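Local coordinates for tRNA (adenine(9)-N1)-methyltransferase (Sulfolobus acidocaldarius, PDB 5A7Z), which catalyses the S-adenosyl-L-methionine-dependent methylation of adenosine 9 of tRNA at N1, giving N1-methyladenosine, at residues K125-T128 against L129-D133. Numbering follows the deposited sequence.
Sequences KEKT and LLQVD
Four successive i to i+4 backbone hydrogen bonds join Lys125-Thr128 to Leu129-Val132 in one run of alpha helix. The straightest is Gln131 N to Lys127 O, 2.8 Å long with an N-H...O angle of 175°. Val132 N reaches Thr128 O at 2.9 Å. The bond from Leu129 N to Lys125 O is more bent. One turn apart, the Lys127 and Gln131 chains leave the helix together, one alongside the other. Lys127 CE lies 3.8 Å from Gln131 NE2, a contact of methylene with amide. Both chains leave with CG beside the backbone N; the lysine then bends at chi3 (73°), which sets the place of this CE, and again at chi4, while the glutamine stays extended. These residues belong to helix 122-142, the connection of a beta-alpha-beta unit between the parallel strands 109-113 and 148-151 in the SPOUT-type methyltransferase domain. Gln131 is buried, and its OE1 accepts a hydrogen bond from Ile242 N, at the start of helix 242-255. Thr128 is buried too. Its chi1 of -62° turns OG1 back beside the backbone N, where it is hydrogen-bonded to Glu124 O, one turn earlier. Leu129 CG packs 3.2 Å from Lys125 O, the oxygen that accepts the bond from Leu129 N. On Val132, CG2 likewise rests 3.4 Å from Thr128 O, the acceptor of its own N-H.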
loop_
_atom_site.group_PDB
_atom_site.type_symbol
_atom_site.label_atom_id
_atom_site.label_comp_id
_atom_site.label_asym_id
_atom_site.label_seq_id
_atom_site.Cartn_x
_atom_site.Cartn_y
_atom_site.Cartn_z
ATOM N N LYS A 125 -18.032 5.913 13.894
ATOM C CA LYS A 125 -17.789 6.860 12.800
ATOM C C LYS A 125 -16.467 7.632 12.974
ATOM O O LYS A 125 -15.709 7.859 11.999
ATOM C CB LYS A 125 -18.912 7.835 12.722
ATOM C CG LYS A 125 -20.185 7.263 12.122
ATOM C CD LYS A 125 -21.299 8.276 12.213
ATOM C CE LYS A 125 -22.576 7.765 11.595
ATOM N NZ LYS A 125 -23.103 8.808 10.698
ATOM N N GLU A 126 -16.199 8.052 14.209
ATOM C CA GLU A 126 -15.066 8.926 14.457
ATOM C C GLU A 126 -13.788 8.123 14.328
ATOM O O GLU A 126 -12.899 8.529 13.617
ATOM C CB GLU A 126 -15.147 9.602 15.833
ATOM C CG GLU A 126 -14.552 11.010 15.870
ATOM C CD GLU A 126 -14.448 11.594 17.293
ATOM O OE1 GLU A 126 -15.331 11.302 18.136
ATOM O OE2 GLU A 126 -13.480 12.362 17.566
ATOM N N LYS A 127 -13.692 7.004 15.046
ATOM C CA LYS A 127 -12.580 6.068 14.853
ATOM C C LYS A 127 -12.358 5.811 13.385
ATOM O O LYS A 127 -11.268 5.957 12.879
ATOM C CB LYS A 127 -12.880 4.726 15.486
ATOM C CG LYS A 127 -12.723 4.691 16.983
ATOM C CD LYS A 127 -13.257 3.374 17.529
ATOM C CE LYS A 127 -12.333 2.218 17.220
ATOM N NZ LYS A 127 -11.536 1.811 18.412
ATOM N N THR A 128 -13.400 5.387 12.714
ATOM C CA THR A 128 -13.284 4.996 11.314
ATOM C C THR A 128 -12.663 6.087 10.466
ATOM O O THR A 128 -11.804 5.813 9.634
ATOM C CB THR A 128 -14.653 4.588 10.729
ATOM O OG1 THR A 128 -15.148 3.445 11.439
ATOM C CG2 THR A 128 -14.542 4.241 9.257
ATOM N N LEU A 129 -13.070 7.324 10.664
ATOM C CA LEU A 129 -12.535 8.407 9.806
ATOM C C LEU A 129 -11.063 8.681 10.095
ATOM O O LEU A 129 -10.273 9.087 9.185
ATOM C CB LEU A 129 -13.346 9.660 9.988
ATOM C CG LEU A 129 -14.744 9.491 9.425
ATOM C CD1 LEU A 129 -15.580 10.692 9.803
ATOM C CD2 LEU A 129 -14.679 9.328 7.903
ATOM N N LEU A 130 -10.682 8.466 11.357
ATOM C CA LEU A 130 -9.302 8.658 11.762
ATOM C C LEU A 130 -8.454 7.541 11.161
ATOM O O LEU A 130 -7.392 7.797 10.605
ATOM C CB LEU A 130 -9.187 8.640 13.289
ATOM C CG LEU A 130 -7.784 8.689 13.858
ATOM C CD1 LEU A 130 -7.078 9.989 13.438
ATOM C CD2 LEU A 130 -7.847 8.562 15.377
ATOM N N GLN A 131 -8.947 6.299 11.278
ATOM C CA GLN A 131 -8.298 5.149 10.685
ATOM C C GLN A 131 -8.145 5.292 9.178
ATOM O O GLN A 131 -7.096 4.988 8.619
ATOM C CB GLN A 131 -9.044 3.882 11.039
ATOM C CG GLN A 131 -8.848 3.505 12.514
ATOM C CD GLN A 131 -9.744 2.387 12.952
ATOM O OE1 GLN A 131 -10.229 1.600 12.135
ATOM N NE2 GLN A 131 -9.943 2.273 14.255
ATOM N N VAL A 132 -9.163 5.775 8.514
ATOM C CA VAL A 132 -9.047 5.936 7.097
ATOM C C VAL A 132 -7.935 6.886 6.758
ATOM O O VAL A 132 -7.104 6.590 5.926
ATOM C CB VAL A 132 -10.333 6.394 6.475
ATOM C CG1 VAL A 132 -10.069 7.022 5.105
ATOM C CG2 VAL A 132 -11.251 5.202 6.328
ATOM N N ASP A 133 -7.909 8.028 7.416
ATOM C CA ASP A 133 -6.862 9.011 7.186
ATOM C C ASP A 133 -5.456 8.451 7.410
ATOM O O ASP A 133 -4.562 8.687 6.603
ATOM C CB ASP A 133 -7.076 10.216 8.094
ATOM C CG ASP A 133 -8.229 11.104 7.638
ATOM O OD1 ASP A 133 -9.127 10.649 6.857
ATOM O OD2 ASP A 133 -8.278 12.236 8.130
#